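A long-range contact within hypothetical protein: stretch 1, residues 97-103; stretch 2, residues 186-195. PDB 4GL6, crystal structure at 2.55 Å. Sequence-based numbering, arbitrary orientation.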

# COMPACT_ATOMS: atom_id res chain seq x y z
N GLU A 97 -14.75 -1.21 13.20
CA GLU A 97 -15.76 -0.97 12.13
C GLU A 97 -15.21 -0.07 11.03
O GLU A 97 -15.36 -0.40 9.85
CB GLU A 97 -17.05 -0.33 12.66
CG GLU A 97 -17.78 -1.12 13.74
CD GLU A 97 -18.95 -0.36 14.36
OE1 GLU A 97 -19.52 0.54 13.71
OE2 GLU A 97 -19.31 -0.67 15.51
N ASN A 98 -14.62 1.06 11.42
CA ASN A 98 -14.00 2.03 10.48
C ASN A 98 -12.49 1.93 10.52
O ASN A 98 -11.88 1.94 11.59
CB ASN A 98 -14.36 3.48 10.80
CG ASN A 98 -15.61 3.92 10.13
OD1 ASN A 98 -15.56 4.82 9.27
ND2 ASN A 98 -16.73 3.26 10.43
N TYR A 99 -11.90 1.90 9.33
CA TYR A 99 -10.46 1.73 9.18
C TYR A 99 -10.05 1.92 7.72
O TYR A 99 -10.89 1.89 6.82
CB TYR A 99 -10.02 0.31 9.62
CG TYR A 99 -10.85 -0.78 8.97
CD1 TYR A 99 -10.56 -1.24 7.68
CD2 TYR A 99 -11.96 -1.31 9.62
CE1 TYR A 99 -11.34 -2.22 7.07
CE2 TYR A 99 -12.74 -2.31 9.01
CZ TYR A 99 -12.42 -2.75 7.73
OH TYR A 99 -13.19 -3.71 7.14
N TYR A 100 -8.75 2.09 7.50
CA TYR A 100 -8.20 2.17 6.17
C TYR A 100 -6.93 1.31 6.18
O TYR A 100 -6.02 1.57 6.99
CB TYR A 100 -7.89 3.61 5.77
CG TYR A 100 -7.55 3.74 4.31
CD1 TYR A 100 -6.25 3.48 3.85
CD2 TYR A 100 -8.51 4.14 3.37
CE1 TYR A 100 -5.92 3.61 2.50
CE2 TYR A 100 -8.19 4.28 2.02
CZ TYR A 100 -6.89 4.01 1.59
OH TYR A 100 -6.56 4.13 0.27
N ILE A 101 -6.88 0.32 5.29
CA ILE A 101 -5.73 -0.57 5.18
C ILE A 101 -5.01 -0.20 3.90
O ILE A 101 -5.55 -0.35 2.81
CB ILE A 101 -6.17 -2.04 5.12
CG1 ILE A 101 -7.03 -2.40 6.36
CG2 ILE A 101 -4.95 -2.94 5.00
CD1 ILE A 101 -7.70 -3.75 6.27
N GLN A 102 -3.77 0.28 4.04
CA GLN A 102 -2.94 0.70 2.91
C GLN A 102 -1.77 -0.28 2.69
O GLN A 102 -0.85 -0.34 3.50
CB GLN A 102 -2.40 2.09 3.16
CG GLN A 102 -1.75 2.74 1.95
CD GLN A 102 -0.99 3.97 2.34
OE1 GLN A 102 0.04 3.88 3.01
NE2 GLN A 102 -1.45 5.11 1.90
N GLY A 103 -1.81 -1.01 1.58
CA GLY A 103 -0.74 -1.94 1.22
C GLY A 103 0.37 -1.18 0.52
O GLY A 103 0.09 -0.36 -0.34
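Stretch 2 186-195: SFEKAEKILE

How does stretch 2 lie on stretch 1? Stretch 2 is helical through most of its length, with backbone hydrogen bonds such as Glu191 N to Phe187 O, and it packs on the extended strand that includes Tyr100 to Gly103. The two run in broadly the same direction, crossing at 38° with axes 9.3 Å apart at closest approach. Phe187 comes level with Tyr99 (CA to CA 8.0 Å) and Glu191 with Tyr100 (CA to CA 6.8 Å).

Which strand side chains meet the helix? Strand alternation turns the CA-to-CB bonds of Tyr100 and Gln102 toward it and those of Tyr99 and Ile101 away. Tyr100 has chi1 t, and its ring lies against Leu194: Leu194 CB stands 3.8 Å from the Tyr100 ring centroid, 10° off the normal, a CH-pi contact over one face. The phenol also reaches the helix backbone, with Tyr100 OH 3.1 Å from Leu194 O.

What does Phe187 do at the other end? With chi1 t and chi2 81°, its buried ring is directed at the strand backbone. Phe187 CZ is 3.5 Å from Tyr99 N, and Phe187 CE1 is 3.9 Å from Tyr100 N, which lies at the ring edge. Tyr99 thus contributes mainly backbone here; its CA-to-CB bond points away, and its chi1 is p.

How are the polar groups joined without a direct hydrogen bond? Water links them. Gln102, extended through chi1 and chi2 (both t), brings NE2 within 3.4 Å of Leu194 CD2; water 2 accepts from Gln102 NE2 (3.0 Å) and donates to Leu194 O (2.8 Å). Near Phe187, the m, m rotamer of Glu188 carries its carboxylate nearer the strand although its CA-to-CB bond points sideways. Water 1 is placed to donate to both Asn98 OD1 (2.9 Å) and Glu188 OE2 (3.0 Å), though more acceptors lie in reach than it has protons.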

# COMPACT_ATOMS: atom_id res chain seq x y z
N SER A 186 -9.61 12.63 13.99
CA SER A 186 -8.33 12.41 13.28
C SER A 186 -8.46 11.42 12.17
O SER A 186 -7.93 11.64 11.08
CB SER A 186 -7.22 11.93 14.21
OG SER A 186 -6.60 13.04 14.78
N PHE A 187 -9.14 10.31 12.47
CA PHE A 187 -9.32 9.26 11.48
C PHE A 187 -10.04 9.79 10.24
O PHE A 187 -9.57 9.60 9.12
CB PHE A 187 -10.08 8.05 12.04
CG PHE A 187 -10.42 7.04 10.98
CD1 PHE A 187 -9.46 6.12 10.56
CD2 PHE A 187 -11.66 7.07 10.35
CE1 PHE A 187 -9.75 5.23 9.54
CE2 PHE A 187 -11.96 6.16 9.33
CZ PHE A 187 -11.01 5.24 8.93
N GLU A 188 -11.17 10.44 10.45
CA GLU A 188 -12.00 10.97 9.36
C GLU A 188 -11.27 11.93 8.42
O GLU A 188 -11.52 11.92 7.22
CB GLU A 188 -13.28 11.57 9.92
CG GLU A 188 -14.25 10.51 10.50
CD GLU A 188 -14.94 9.59 9.48
OE1 GLU A 188 -15.26 10.02 8.35
OE2 GLU A 188 -15.17 8.40 9.83
N LYS A 189 -10.38 12.75 8.98
CA LYS A 189 -9.53 13.65 8.19
C LYS A 189 -8.47 12.84 7.45
O LYS A 189 -8.19 13.12 6.27
CB LYS A 189 -8.81 14.66 9.08
CG LYS A 189 -9.69 15.68 9.77
CD LYS A 189 -8.86 16.50 10.73
CE LYS A 189 -9.73 17.36 11.59
NZ LYS A 189 -8.90 18.00 12.65
N ALA A 190 -7.88 11.87 8.16
CA ALA A 190 -6.86 11.01 7.60
C ALA A 190 -7.38 10.29 6.36
O ALA A 190 -6.76 10.34 5.32
CB ALA A 190 -6.41 10.00 8.64
N GLU A 191 -8.55 9.68 6.49
CA GLU A 191 -9.22 8.88 5.43
C GLU A 191 -9.36 9.68 4.15
O GLU A 191 -9.04 9.17 3.09
CB GLU A 191 -10.60 8.43 5.94
CG GLU A 191 -11.45 7.45 5.12
CD GLU A 191 -12.88 7.35 5.65
OE1 GLU A 191 -13.55 8.41 5.85
OE2 GLU A 191 -13.36 6.22 5.89
N LYS A 192 -9.79 10.93 4.25
CA LYS A 192 -9.96 11.80 3.07
C LYS A 192 -8.66 12.01 2.28
O LYS A 192 -8.70 12.17 1.06
CB LYS A 192 -10.57 13.16 3.44
CG LYS A 192 -11.93 13.14 4.16
CD LYS A 192 -13.08 12.34 3.53
CE LYS A 192 -14.19 12.17 4.56
NZ LYS A 192 -15.45 11.57 4.05
N ILE A 193 -7.51 11.98 2.96
CA ILE A 193 -6.18 12.13 2.33
C ILE A 193 -5.71 10.80 1.72
O ILE A 193 -5.23 10.77 0.59
CB ILE A 193 -5.15 12.68 3.33
CG1 ILE A 193 -5.58 14.08 3.82
CG2 ILE A 193 -3.78 12.74 2.68
CD1 ILE A 193 -4.78 14.64 4.98
N LEU A 194 -5.85 9.71 2.48
CA LEU A 194 -5.51 8.35 2.04
C LEU A 194 -6.23 7.90 0.77
O LEU A 194 -5.69 7.12 0.01
CB LEU A 194 -5.74 7.32 3.17
CG LEU A 194 -4.83 7.39 4.40
CD1 LEU A 194 -5.46 6.75 5.63
CD2 LEU A 194 -3.47 6.78 4.12
N GLU A 195 -7.45 8.40 0.55
CA GLU A 195 -8.23 8.09 -0.65
C GLU A 195 -7.64 8.64 -1.96
O GLU A 195 -7.96 8.11 -3.02
CB GLU A 195 -9.69 8.57 -0.50
CG GLU A 195 -10.55 7.74 0.45
CD GLU A 195 -11.93 8.34 0.72
OE1 GLU A 195 -12.36 9.30 0.03
OE2 GLU A 195 -12.60 7.80 1.62
O HOH W 1 -15.89 6.98 7.31
O HOH W 2 -3.60 5.19 -0.12